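Local coordinates for protein aldehyde reductase YahK (Escherichia coli, PDB 1UUF) that catalyses the NADPH-dependent reduction of a wide range of aldehydes to their alcohols, binding two zinc ions per subunit, at residues D335-R340 with Y358-D363; L161-P166 with E322-C327; D49-I54 with S150-V155; V104-I109 with T131-S136; A171-L176 with G331-I336. All blocks are in the same frame, centred on the assembly; numbering follows the deposited sequence.

How the interactions relate
From the N terminus, interaction 3 comes first: strand 49-58 pairs with strand 152-156 and closes a loop of 95 residues. Interaction 4 lies wholly within that loop, joining the end of strand 103-106 to the turn after strand 131-132, and the two touch where Ile52 meets Val104 and Val106. Interactions 2 and 5 then cross along the chain, their segments alternating: 161-166 reaches forward to helix 317-330, and 171-176 to the loop following that helix. Interaction 1 starts on Asp335 and Ile336, where interaction 5 ends, and closes a short loop through helix 344-352. Interactions 1, 2, 3 and 4 all reach the same mixed sheet.

Interaction 1: residues D335-R340 with Y358-D363; sequences DIEMIR and YRFVID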
# COMPACT_ATOMS: atom_id res chain seq x y z
N ASP A 335 -22.68 17.68 8.90
CA ASP A 335 -23.43 18.04 10.10
C ASP A 335 -22.55 19.13 10.71
O ASP A 335 -21.40 18.87 11.06
CB ASP A 335 -23.54 16.85 11.06
CG ASP A 335 -24.28 15.68 10.43
OD1 ASP A 335 -25.21 15.92 9.64
OD2 ASP A 335 -23.93 14.53 10.74
N ILE A 336 -23.10 20.33 10.84
CA ILE A 336 -22.29 21.45 11.31
C ILE A 336 -22.80 22.22 12.51
O ILE A 336 -23.94 22.08 12.95
CB ILE A 336 -22.11 22.47 10.18
CG1 ILE A 336 -23.45 23.16 9.89
CG2 ILE A 336 -21.63 21.77 8.91
CD1 ILE A 336 -23.37 24.30 8.89
N GLU A 337 -21.91 23.06 13.04
CA GLU A 337 -22.22 23.95 14.14
C GLU A 337 -21.70 25.30 13.66
O GLU A 337 -20.49 25.49 13.51
CB GLU A 337 -21.51 23.57 15.43
CG GLU A 337 -21.94 24.46 16.59
CD GLU A 337 -21.37 24.04 17.92
OE1 GLU A 337 -21.23 22.82 18.14
OE2 GLU A 337 -21.08 24.93 18.75
N MET A 338 -22.62 26.22 13.42
CA MET A 338 -22.26 27.55 12.93
C MET A 338 -21.67 28.41 14.05
O MET A 338 -22.18 28.41 15.17
CB MET A 338 -23.49 28.23 12.34
CG MET A 338 -23.17 29.43 11.47
SD MET A 338 -24.65 30.03 10.64
CE MET A 338 -24.78 28.85 9.30
N ILE A 339 -20.60 29.13 13.74
CA ILE A 339 -19.96 29.99 14.73
C ILE A 339 -19.65 31.35 14.12
O ILE A 339 -19.69 31.53 12.91
CB ILE A 339 -18.63 29.38 15.26
CG1 ILE A 339 -17.64 29.21 14.11
CG2 ILE A 339 -18.90 28.04 15.93
CD1 ILE A 339 -16.28 28.69 14.55
N ARG A 340 -19.34 32.32 14.99
CA ARG A 340 -18.98 33.65 14.53
C ARG A 340 -17.50 33.61 14.19
O ARG A 340 -16.77 32.73 14.66
CB ARG A 340 -19.21 34.69 15.63
CG ARG A 340 -20.64 34.81 16.13
CD ARG A 340 -20.78 36.06 17.00
NE ARG A 340 -19.86 36.04 18.13
CZ ARG A 340 -20.12 35.49 19.31
NH1 ARG A 340 -19.22 35.53 20.28
NH2 ARG A 340 -21.30 34.92 19.53
N TYR A 358 -20.41 17.79 13.37
CA TYR A 358 -19.04 17.28 13.47
C TYR A 358 -18.06 18.23 12.82
O TYR A 358 -16.88 17.91 12.68
CB TYR A 358 -18.94 15.92 12.78
CG TYR A 358 -19.68 14.84 13.50
CD1 TYR A 358 -21.05 14.67 13.32
CD2 TYR A 358 -19.03 14.03 14.43
CE1 TYR A 358 -21.76 13.72 14.05
CE2 TYR A 358 -19.72 13.08 15.16
CZ TYR A 358 -21.08 12.93 14.97
OH TYR A 358 -21.77 12.00 15.71
N ARG A 359 -18.55 19.39 12.42
CA ARG A 359 -17.72 20.37 11.75
C ARG A 359 -18.16 21.78 12.08
O ARG A 359 -19.34 22.10 12.03
CB ARG A 359 -17.82 20.16 10.23
CG ARG A 359 -16.54 19.72 9.54
CD ARG A 359 -15.54 20.87 9.45
NE ARG A 359 -14.42 20.55 8.57
CZ ARG A 359 -13.45 19.69 8.86
NH1 ARG A 359 -13.47 19.03 10.01
NH2 ARG A 359 -12.47 19.48 8.00
N PHE A 360 -17.20 22.63 12.44
CA PHE A 360 -17.52 24.02 12.71
C PHE A 360 -17.52 24.74 11.38
O PHE A 360 -16.69 24.46 10.51
CB PHE A 360 -16.47 24.67 13.62
CG PHE A 360 -16.57 24.27 15.06
CD1 PHE A 360 -15.59 23.48 15.65
CD2 PHE A 360 -17.64 24.69 15.84
CE1 PHE A 360 -15.68 23.11 16.99
CE2 PHE A 360 -17.74 24.33 17.18
CZ PHE A 360 -16.75 23.54 17.76
N VAL A 361 -18.46 25.67 11.20
CA VAL A 361 -18.53 26.46 9.98
C VAL A 361 -18.72 27.91 10.37
O VAL A 361 -19.65 28.26 11.10
CB VAL A 361 -19.69 26.01 9.06
CG1 VAL A 361 -19.82 26.96 7.88
CG2 VAL A 361 -19.41 24.61 8.55
N ILE A 362 -17.83 28.76 9.88
CA ILE A 362 -17.87 30.19 10.15
C ILE A 362 -18.92 30.91 9.31
O ILE A 362 -19.03 30.67 8.11
CB ILE A 362 -16.50 30.84 9.87
CG1 ILE A 362 -15.43 30.20 10.76
CG2 ILE A 362 -16.58 32.34 10.09
CD1 ILE A 362 -14.02 30.38 10.23
N ASP A 363 -19.68 31.79 9.96
CA ASP A 363 -20.68 32.60 9.28
C ASP A 363 -19.87 33.84 8.94
O ASP A 363 -19.73 34.74 9.76
CB ASP A 363 -21.80 32.97 10.26
CG ASP A 363 -22.96 33.68 9.59
OD1 ASP A 363 -22.77 34.26 8.50
OD2 ASP A 363 -24.06 33.66 10.16
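Ile339 and Phe360 cross at about a right angle, with Ile339 CG2 set 3.6 Å from Phe360 CD2. CG1 of Ile339 stands between its backbone N and carbonyl carbon (chi1 61°), and CG2, anti to the carbonyl carbon, is the branch that touches the ring. Glu337 runs beside the same ring, pointing the same way, its carboxylate plane turned 66° from the ring plane and its CD 3.7 Å from Phe360 CE2; Arg350 takes OE2 in a salt bridge. On the other face of the sheet Ile336 and Val361 cross obliquely, their CG2 atoms 3.6 Å apart. Next to them Met338 SD sits 3.7 Å from OD2 of Asp363, a carboxylate paired with Arg365. The backbones fix this register: Glu337 N bonds to Arg359 O, Val361 N to Glu337 O, Ile339 N to Val361 O and Asp363 N to Ile339 O. At the start, Tyr358 N gives a nearly straight bond of 2.7 Å to Asp335 O (173° at the hydrogen). Arg359 turns its end away to Glu83, close to the catalytic zinc site. The two parallel strands, joined through helix 344-352, form a beta-alpha-beta unit at the edge of the mixed sheet.

Interaction 2: residues L161-P166 with E322-C327; sequences LRIRHP and EMLDFC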
# COMPACT_ATOMS: atom_id res chain seq x y z
N LEU A 161 -15.52 25.61 -7.94
CA LEU A 161 -16.54 24.57 -8.11
C LEU A 161 -17.94 25.15 -8.10
O LEU A 161 -18.18 26.18 -7.48
CB LEU A 161 -16.43 23.53 -6.98
CG LEU A 161 -15.17 22.68 -6.83
CD1 LEU A 161 -14.90 21.93 -8.12
CD2 LEU A 161 -13.98 23.56 -6.45
N ARG A 162 -18.87 24.47 -8.77
CA ARG A 162 -20.26 24.92 -8.81
C ARG A 162 -21.08 24.15 -7.78
O ARG A 162 -21.04 22.92 -7.75
CB ARG A 162 -20.84 24.68 -10.21
CG ARG A 162 -22.27 25.21 -10.41
CD ARG A 162 -22.31 26.73 -10.31
NE ARG A 162 -23.64 27.27 -10.57
CZ ARG A 162 -24.22 27.30 -11.77
NH1 ARG A 162 -23.58 26.82 -12.83
NH2 ARG A 162 -25.44 27.80 -11.91
N ILE A 163 -21.82 24.88 -6.95
CA ILE A 163 -22.68 24.26 -5.93
C ILE A 163 -24.08 24.13 -6.50
O ILE A 163 -24.65 25.10 -7.01
CB ILE A 163 -22.75 25.13 -4.65
CG1 ILE A 163 -21.35 25.30 -4.06
CG2 ILE A 163 -23.71 24.50 -3.65
CD1 ILE A 163 -20.60 24.01 -3.85
N ARG A 164 -24.64 22.92 -6.42
CA ARG A 164 -25.97 22.63 -6.93
C ARG A 164 -27.00 22.41 -5.82
O ARG A 164 -28.19 22.24 -6.10
CB ARG A 164 -25.92 21.40 -7.85
CG ARG A 164 -25.10 21.59 -9.12
CD ARG A 164 -25.71 22.65 -10.04
NE ARG A 164 -24.96 22.78 -11.29
CZ ARG A 164 -25.31 23.58 -12.30
NH1 ARG A 164 -26.40 24.33 -12.21
NH2 ARG A 164 -24.56 23.63 -13.39
N HIS A 165 -26.54 22.40 -4.58
CA HIS A 165 -27.44 22.24 -3.43
C HIS A 165 -28.30 23.49 -3.32
O HIS A 165 -27.92 24.55 -3.83
CB HIS A 165 -26.64 22.13 -2.13
CG HIS A 165 -25.90 20.85 -1.95
ND1 HIS A 165 -26.23 19.93 -0.99
CD2 HIS A 165 -24.79 20.37 -2.57
CE1 HIS A 165 -25.36 18.93 -1.01
NE2 HIS A 165 -24.48 19.17 -1.97
N PRO A 166 -29.46 23.39 -2.66
CA PRO A 166 -30.33 24.57 -2.51
C PRO A 166 -29.55 25.58 -1.66
O PRO A 166 -28.79 25.18 -0.78
CB PRO A 166 -31.54 24.01 -1.77
CG PRO A 166 -31.60 22.59 -2.24
CD PRO A 166 -30.15 22.17 -2.19
N GLU A 322 -17.43 16.40 -9.20
CA GLU A 322 -18.24 15.20 -9.27
C GLU A 322 -18.86 14.94 -7.90
O GLU A 322 -20.04 14.60 -7.79
CB GLU A 322 -17.37 14.00 -9.66
CG GLU A 322 -18.14 12.69 -9.79
CD GLU A 322 -17.21 11.49 -9.95
OE1 GLU A 322 -16.80 10.91 -8.93
OE2 GLU A 322 -16.90 11.14 -11.11
N MET A 323 -18.05 15.10 -6.86
CA MET A 323 -18.52 14.89 -5.50
C MET A 323 -19.65 15.84 -5.15
O MET A 323 -20.67 15.44 -4.59
CB MET A 323 -17.38 15.10 -4.51
CG MET A 323 -17.81 14.97 -3.07
SD MET A 323 -16.64 15.73 -1.95
CE MET A 323 -16.72 17.46 -2.51
N LEU A 324 -19.48 17.12 -5.48
CA LEU A 324 -20.51 18.11 -5.19
C LEU A 324 -21.82 17.78 -5.91
O LEU A 324 -22.90 17.92 -5.33
CB LEU A 324 -20.02 19.50 -5.59
CG LEU A 324 -18.95 20.05 -4.63
CD1 LEU A 324 -18.34 21.32 -5.19
CD2 LEU A 324 -19.58 20.31 -3.26
N ASP A 325 -21.72 17.34 -7.16
CA ASP A 325 -22.92 17.00 -7.94
C ASP A 325 -23.60 15.79 -7.30
O ASP A 325 -24.83 15.77 -7.13
CB ASP A 325 -22.55 16.66 -9.38
CG ASP A 325 -21.96 17.85 -10.13
OD1 ASP A 325 -22.13 19.00 -9.67
OD2 ASP A 325 -21.35 17.63 -11.20
N PHE A 326 -22.80 14.79 -6.95
CA PHE A 326 -23.28 13.57 -6.31
C PHE A 326 -23.98 13.91 -5.00
O PHE A 326 -25.08 13.43 -4.72
CB PHE A 326 -22.08 12.64 -6.04
CG PHE A 326 -22.42 11.38 -5.29
CD1 PHE A 326 -22.94 10.28 -5.97
CD2 PHE A 326 -22.20 11.29 -3.93
CE1 PHE A 326 -23.23 9.09 -5.28
CE2 PHE A 326 -22.48 10.11 -3.23
CZ PHE A 326 -22.99 9.01 -3.91
N CYS A 327 -23.35 14.75 -4.18
CA CYS A 327 -23.94 15.14 -2.91
C CYS A 327 -25.22 15.95 -3.10
O CYS A 327 -26.16 15.83 -2.32
CB CYS A 327 -22.93 15.95 -2.08
SG CYS A 327 -21.57 14.93 -1.44
O HOH W 1 -22.57 20.63 -7.44
O HOH W 2 -22.57 21.29 -11.42
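Asp325 OD1 accepts a hydrogen bond from each of two waters that lead across to 161-166, and a further one from Gln321 NE2 on its own helix. The first water, 2.8 Å from Asp325 OD1, also donates to Arg162 O and accepts a weak bond from Arg164 N. The second accepts from Arg164 NE at 2.8 Å, lying in the plane of the guanidinium at its edge. Arg164 and Asp325 run side by side, pointing the same way; Arg164 NE stays 5.0 Å from Asp325 OD1, and the second water bridges the gap. The Arg164 guanidinium also has Arg162 CZ over one face, and the nearby carboxylate probably eases that meeting of like charges. Beside this water-bridged part the contact turns apolar. Leu324 crosses Leu161 at about a right angle, its CD1 pressed to 3.4 Å from Leu161 CB, tighter than usual carbon contact. Ile163 CD1, turned back to Leu324 by a chi2 of -52°, reaches the same methyl at 3.8 Å. Farther on, the His165 ring lies against Cys327. Here the strand at the end of the mixed sheet and the segment after it pack on helix 317-330, as part of the fold of zinc-containing alcohol dehydrogenases.

Interaction 3: residues D49-I54 with S150-V155; sequences DVKIEI and SQQIVV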
# COMPACT_ATOMS: atom_id res chain seq x y z
N ASP A 49 -10.30 34.92 -13.87
CA ASP A 49 -10.68 34.92 -12.45
C ASP A 49 -12.15 35.06 -12.10
O ASP A 49 -12.94 35.66 -12.83
CB ASP A 49 -9.92 36.01 -11.69
CG ASP A 49 -8.43 35.75 -11.64
OD1 ASP A 49 -8.04 34.56 -11.64
OD2 ASP A 49 -7.66 36.73 -11.58
N VAL A 50 -12.49 34.52 -10.94
CA VAL A 50 -13.84 34.57 -10.40
C VAL A 50 -13.74 35.25 -9.04
O VAL A 50 -12.97 34.81 -8.18
CB VAL A 50 -14.43 33.15 -10.19
CG1 VAL A 50 -15.85 33.25 -9.63
CG2 VAL A 50 -14.43 32.38 -11.50
N LYS A 51 -14.48 36.34 -8.85
CA LYS A 51 -14.48 37.07 -7.59
C LYS A 51 -15.65 36.53 -6.79
O LYS A 51 -16.79 36.60 -7.23
CB LYS A 51 -14.65 38.57 -7.83
CG LYS A 51 -14.70 39.40 -6.56
CD LYS A 51 -14.87 40.87 -6.89
CE LYS A 51 -14.92 41.72 -5.64
NZ LYS A 51 -15.02 43.16 -5.97
N ILE A 52 -15.36 36.01 -5.60
CA ILE A 52 -16.36 35.39 -4.75
C ILE A 52 -16.60 36.06 -3.41
O ILE A 52 -15.66 36.36 -2.68
CB ILE A 52 -15.95 33.92 -4.46
CG1 ILE A 52 -15.77 33.18 -5.78
CG2 ILE A 52 -17.00 33.24 -3.59
CD1 ILE A 52 -15.11 31.82 -5.63
N GLU A 53 -17.88 36.29 -3.09
CA GLU A 53 -18.26 36.87 -1.81
C GLU A 53 -18.48 35.64 -0.94
O GLU A 53 -19.43 34.89 -1.14
CB GLU A 53 -19.57 37.65 -1.95
CG GLU A 53 -20.00 38.40 -0.70
CD GLU A 53 -19.05 39.54 -0.35
OE1 GLU A 53 -18.67 40.30 -1.27
OE2 GLU A 53 -18.70 39.69 0.83
N ILE A 54 -17.58 35.42 0.01
CA ILE A 54 -17.66 34.24 0.87
C ILE A 54 -18.81 34.29 1.87
O ILE A 54 -18.94 35.23 2.65
CB ILE A 54 -16.33 34.02 1.61
CG1 ILE A 54 -15.20 33.87 0.59
CG2 ILE A 54 -16.41 32.77 2.48
CD1 ILE A 54 -13.83 33.64 1.22
N SER A 150 -12.18 35.03 5.45
CA SER A 150 -12.27 36.39 4.95
C SER A 150 -13.59 36.64 4.23
O SER A 150 -14.37 35.71 4.01
CB SER A 150 -11.10 36.64 3.99
OG SER A 150 -11.07 35.67 2.97
N GLN A 151 -13.82 37.89 3.85
CA GLN A 151 -15.06 38.28 3.17
C GLN A 151 -15.10 37.95 1.69
O GLN A 151 -16.18 37.70 1.14
CB GLN A 151 -15.30 39.78 3.33
CG GLN A 151 -15.46 40.26 4.75
CD GLN A 151 -15.74 41.75 4.80
OE1 GLN A 151 -14.97 42.56 4.29
NE2 GLN A 151 -16.87 42.11 5.41
N GLN A 152 -13.95 37.97 1.03
CA GLN A 152 -13.87 37.70 -0.40
C GLN A 152 -12.59 36.96 -0.79
O GLN A 152 -11.61 36.97 -0.07
CB GLN A 152 -13.92 39.02 -1.19
CG GLN A 152 -15.26 39.75 -1.15
CD GLN A 152 -15.23 41.09 -1.87
OE1 GLN A 152 -16.27 41.72 -2.06
NE2 GLN A 152 -14.04 41.53 -2.26
N ILE A 153 -12.64 36.31 -1.95
CA ILE A 153 -11.48 35.60 -2.47
C ILE A 153 -11.60 35.63 -3.99
O ILE A 153 -12.71 35.67 -4.53
CB ILE A 153 -11.41 34.14 -1.93
CG1 ILE A 153 -10.06 33.51 -2.29
CG2 ILE A 153 -12.56 33.32 -2.50
CD1 ILE A 153 -9.78 32.19 -1.58
N VAL A 154 -10.46 35.65 -4.69
CA VAL A 154 -10.45 35.68 -6.15
C VAL A 154 -9.66 34.46 -6.61
O VAL A 154 -8.50 34.29 -6.25
CB VAL A 154 -9.78 36.97 -6.67
CG1 VAL A 154 -9.76 36.98 -8.19
CG2 VAL A 154 -10.53 38.19 -6.15
N VAL A 155 -10.31 33.62 -7.41
CA VAL A 155 -9.69 32.38 -7.87
C VAL A 155 -9.88 32.12 -9.36
O VAL A 155 -10.94 32.43 -9.92
CB VAL A 155 -10.29 31.18 -7.09
CG1 VAL A 155 -9.56 29.88 -7.46
CG2 VAL A 155 -10.22 31.43 -5.59
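Five backbone hydrogen bonds join Val50, Ile52 and Ile54 to segment 150-155. Val50 N gives to Val155 O at 2.8 Å and Val155 N returns to Val50 O. Ile52 and Ile153 bond both ways too: Ile52 N meets Ile153 O at 2.9 Å, and Ile153 N reaches Ile52 O at 3.1 Å. Ile54 N then bonds to Gln151 O at 2.9 Å. The pairs Val50-Val155 and Ile52-Ile153 are thus hydrogen-bonded, Lys51-Val154 and Glu53-Gln152 non-hydrogen-bonded, an antiparallel pairing within the GroES-like domain of this dehydrogenase family. The N-H and C=O groups of Lys51 and Glu53 turn the other way, where both residues make backbone bonds with strand 84-91. Gln152 O is taken by Arg42 NE, and Ser150 O by Asn364 ND2.

Side chains add contacts on both faces. Asp49 crosses Val154 at about a right angle, its CB 3.6 Å from Val154 CG1, while its carboxylate is held by Arg43 and by the backbone N of Gly46. In Ile54, chi1 of -58° sets CG1 beside the backbone N, and the extended chi2 (180°) carries CD1 on to 3.5 Å from Ser150 O and 3.9 Å from Ile153 CG2. On the Lys51 face the fully extended lysine chain passes Gln152 at a slant. The hydroxyl of Ser150 has two partners, Gly147 O and Arg42 NH2.

Interaction 4: residues V104-I109 with T131-S136; sequences VGVGCI and TGTYNS
Thr133 turns its hydroxyl to Gly107 through chi1 of -55°, which sets OG1 anti to its own carbonyl carbon and beside its backbone N, while CG2 is anti to that N. The torsion puts OG1 on the same side as the amide, and both groups meet 104-109. They join it where strand 103-106 gives way, after a short break, to strand 109-111, which pairs with 131-132 in a two-stranded antiparallel sheet of the GroES-like domain. OG1 donates to Gly107 O, tilted 22° from the carbonyl plane; the modelled 2.5 Å between Thr133 OG1 and Gly107 O is unusually short and its exact length doubtful. The amide makes the second bond, Thr133 N to Cys108 O at 2.9 Å. Two successive carbonyls thus hold one threonine, and Cys108 O also receives a CA-H contact from Gly132 CA at 3.3 Å.

Ile109 and Gly132 form a non-hydrogen-bonded antiparallel pair, their CA atoms 4.8 Å apart. Ile109 CG2 comes to 4.0 Å from Thr131 O. Behind Gly132 the chain curls round on itself, its N bonding to Ser136 OG, and Thr145 OG1 takes up Gly132 O. Cys108 CB leads away from 131-136, and its side chain, about 4 Å from the catalytic zinc at the nearest atoms, lies against His82, a ligand of that zinc; the ring of Tyr134 stacks on the same histidine. At the strand end, Val106 CG1 approaches the threonine hydroxyl more loosely, 4.4 Å from Thr133 OG1.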
# COMPACT_ATOMS: atom_id res chain seq x y z
N VAL A 104 -20.92 29.06 -5.59
CA VAL A 104 -19.67 28.37 -5.87
C VAL A 104 -18.89 27.97 -4.63
O VAL A 104 -19.18 28.42 -3.52
CB VAL A 104 -18.74 29.24 -6.73
CG1 VAL A 104 -19.31 29.39 -8.13
CG2 VAL A 104 -18.57 30.61 -6.07
N GLY A 105 -17.88 27.13 -4.83
CA GLY A 105 -17.06 26.70 -3.73
C GLY A 105 -15.59 26.67 -4.13
O GLY A 105 -15.26 26.61 -5.31
N VAL A 106 -14.73 26.72 -3.12
CA VAL A 106 -13.29 26.67 -3.32
C VAL A 106 -12.75 25.75 -2.23
O VAL A 106 -13.16 25.86 -1.07
CB VAL A 106 -12.63 28.05 -3.17
CG1 VAL A 106 -11.12 27.93 -3.33
CG2 VAL A 106 -13.19 29.00 -4.22
N GLY A 107 -11.85 24.86 -2.61
CA GLY A 107 -11.26 23.93 -1.65
C GLY A 107 -9.85 24.31 -1.25
O GLY A 107 -9.56 25.49 -1.01
N CYS A 108 -8.97 23.32 -1.19
CA CYS A 108 -7.58 23.53 -0.78
C CYS A 108 -6.65 24.03 -1.88
O CYS A 108 -5.53 24.44 -1.60
CB CYS A 108 -6.99 22.23 -0.23
SG CYS A 108 -7.85 21.58 1.20
N ILE A 109 -7.13 23.99 -3.12
CA ILE A 109 -6.33 24.39 -4.29
C ILE A 109 -6.85 25.64 -4.98
O ILE A 109 -8.04 25.74 -5.28
CB ILE A 109 -6.34 23.29 -5.36
CG1 ILE A 109 -6.02 21.93 -4.74
CG2 ILE A 109 -5.35 23.64 -6.47
CD1 ILE A 109 -6.24 20.77 -5.68
N THR A 131 -0.69 25.42 -5.84
CA THR A 131 -0.79 26.60 -4.98
C THR A 131 -1.95 26.38 -4.02
O THR A 131 -3.10 26.32 -4.44
CB THR A 131 -1.06 27.88 -5.80
OG1 THR A 131 0.03 28.12 -6.70
CG2 THR A 131 -1.22 29.08 -4.87
N GLY A 132 -1.63 26.25 -2.73
CA GLY A 132 -2.66 26.04 -1.74
C GLY A 132 -3.45 27.30 -1.46
O GLY A 132 -2.94 28.41 -1.59
N THR A 133 -4.70 27.13 -1.05
CA THR A 133 -5.58 28.24 -0.76
C THR A 133 -4.96 29.20 0.25
O THR A 133 -5.24 30.39 0.24
CB THR A 133 -6.93 27.71 -0.27
OG1 THR A 133 -7.43 26.80 -1.27
CG2 THR A 133 -7.94 28.84 -0.09
N TYR A 134 -4.12 28.66 1.14
CA TYR A 134 -3.39 29.51 2.08
C TYR A 134 -1.98 28.98 2.32
O TYR A 134 -1.73 27.78 2.24
CB TYR A 134 -4.15 29.68 3.41
CG TYR A 134 -4.48 28.42 4.18
CD1 TYR A 134 -3.50 27.73 4.89
CD2 TYR A 134 -5.79 27.94 4.23
CE1 TYR A 134 -3.82 26.60 5.65
CE2 TYR A 134 -6.12 26.82 4.98
CZ TYR A 134 -5.13 26.15 5.68
OH TYR A 134 -5.47 25.05 6.43
N ASN A 135 -1.06 29.92 2.54
CA ASN A 135 0.35 29.65 2.82
C ASN A 135 1.26 29.31 1.64
O ASN A 135 2.39 28.86 1.84
CB ASN A 135 0.49 28.54 3.87
CG ASN A 135 1.84 28.58 4.58
OD1 ASN A 135 2.65 27.67 4.46
ND2 ASN A 135 2.08 29.66 5.32
N SER A 136 0.79 29.51 0.41
CA SER A 136 1.61 29.22 -0.76
C SER A 136 2.07 30.50 -1.45
O SER A 136 1.37 31.51 -1.42
CB SER A 136 0.84 28.35 -1.76
OG SER A 136 0.75 27.01 -1.32

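Interaction 5: residues A171-L176 with G331-I336; sequences AAVAPL and GIVADI
Ala172 CB presses against Val333, 3.6 Å from its CB. Of the two valine methyls CG2, which stands between the backbone N and the carbonyl carbon, is the nearer to the alanine; CG1, anti to the carbonyl carbon (chi1 -61°), stands further off. The next residue supplies a second bump: Ala334 CB enters the angle between Ala172 O and the ring of Pro175, 3.5 Å from Ala172 O and 3.6 Å from Pro175 CB. One backbone bond pins this fit, Ala334 N to Ala172 O at 2.9 Å, fairly straight at 162°.

Ile336 closes the far side with two of its carbons. Its CD1 lies against the helix backbone and the small side chain there, 3.6 Å from Ala171 C and 3.7 Å from Ala171 CB, while CG2 meets Pro175 CG at 3.9 Å with the two side chains at about a right angle. Leu176 reaches the other end of the loop, its CD1 3.9 Å from Ile332 O. The small alanines probably allow this close approach of loop and helix.

Gly331 ends helix 317-330 in a Schellman motif, and the loop then runs past the end of helix 170-173 and the start of helix 176-189. Helix 205-216 touches Ala334 through His208 and Met209, and on strand 359-363 Arg359 and Val361 pack against Pro175.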
# COMPACT_ATOMS: atom_id res chain seq x y z
N ALA A 171 -24.16 26.57 4.03
CA ALA A 171 -23.25 26.40 5.16
C ALA A 171 -22.86 24.94 5.38
O ALA A 171 -21.70 24.64 5.66
CB ALA A 171 -23.88 26.95 6.42
N ALA A 172 -23.84 24.05 5.25
CA ALA A 172 -23.59 22.62 5.46
C ALA A 172 -22.80 22.00 4.31
O ALA A 172 -22.25 20.90 4.45
CB ALA A 172 -24.92 21.89 5.65
N VAL A 173 -22.76 22.69 3.18
CA VAL A 173 -22.01 22.21 2.02
C VAL A 173 -20.52 22.55 2.16
O VAL A 173 -19.66 21.83 1.64
CB VAL A 173 -22.55 22.86 0.72
CG1 VAL A 173 -21.63 22.56 -0.45
CG2 VAL A 173 -23.96 22.35 0.43
N ALA A 174 -20.23 23.63 2.87
CA ALA A 174 -18.86 24.09 3.05
C ALA A 174 -17.81 23.02 3.35
O ALA A 174 -16.82 22.91 2.63
CB ALA A 174 -18.82 25.19 4.12
N PRO A 175 -18.02 22.19 4.39
CA PRO A 175 -17.04 21.15 4.72
C PRO A 175 -16.77 20.13 3.61
O PRO A 175 -15.76 19.43 3.63
CB PRO A 175 -17.64 20.49 5.97
CG PRO A 175 -18.44 21.61 6.59
CD PRO A 175 -19.12 22.20 5.37
N LEU A 176 -17.66 20.04 2.63
CA LEU A 176 -17.46 19.10 1.54
C LEU A 176 -16.21 19.46 0.74
O LEU A 176 -15.55 18.59 0.19
CB LEU A 176 -18.68 19.09 0.61
CG LEU A 176 -20.01 18.61 1.21
CD1 LEU A 176 -21.07 18.59 0.12
CD2 LEU A 176 -19.84 17.22 1.80
N GLY A 331 -28.67 14.74 -1.63
CA GLY A 331 -29.00 15.51 -0.45
C GLY A 331 -28.02 15.33 0.70
O GLY A 331 -28.39 15.40 1.87
N ILE A 332 -26.76 15.11 0.35
CA ILE A 332 -25.72 14.91 1.35
C ILE A 332 -25.02 16.21 1.71
O ILE A 332 -24.57 16.94 0.84
CB ILE A 332 -24.66 13.92 0.83
CG1 ILE A 332 -25.31 12.57 0.53
CG2 ILE A 332 -23.53 13.78 1.85
CD1 ILE A 332 -24.40 11.60 -0.17
N VAL A 333 -24.95 16.48 3.01
CA VAL A 333 -24.27 17.67 3.52
C VAL A 333 -23.59 17.27 4.81
O VAL A 333 -23.83 16.19 5.35
CB VAL A 333 -25.26 18.83 3.83
CG1 VAL A 333 -25.98 19.25 2.57
CG2 VAL A 333 -26.25 18.41 4.90
N ALA A 334 -22.73 18.15 5.32
CA ALA A 334 -22.02 17.88 6.57
C ALA A 334 -22.91 18.29 7.74
O ALA A 334 -23.81 19.11 7.58
CB ALA A 334 -20.72 18.68 6.61
N ASP A 335 -22.68 17.68 8.90
CA ASP A 335 -23.43 18.04 10.10
C ASP A 335 -22.55 19.13 10.71
O ASP A 335 -21.40 18.87 11.06
CB ASP A 335 -23.54 16.85 11.06
CG ASP A 335 -24.28 15.68 10.43
OD1 ASP A 335 -25.21 15.92 9.64
OD2 ASP A 335 -23.93 14.53 10.74
N ILE A 336 -23.10 20.33 10.84
CA ILE A 336 -22.29 21.45 11.31
C ILE A 336 -22.80 22.22 12.51
O ILE A 336 -23.94 22.08 12.95
CB ILE A 336 -22.11 22.47 10.18
CG1 ILE A 336 -23.45 23.16 9.89
CG2 ILE A 336 -21.63 21.77 8.91
CD1 ILE A 336 -23.37 24.30 8.89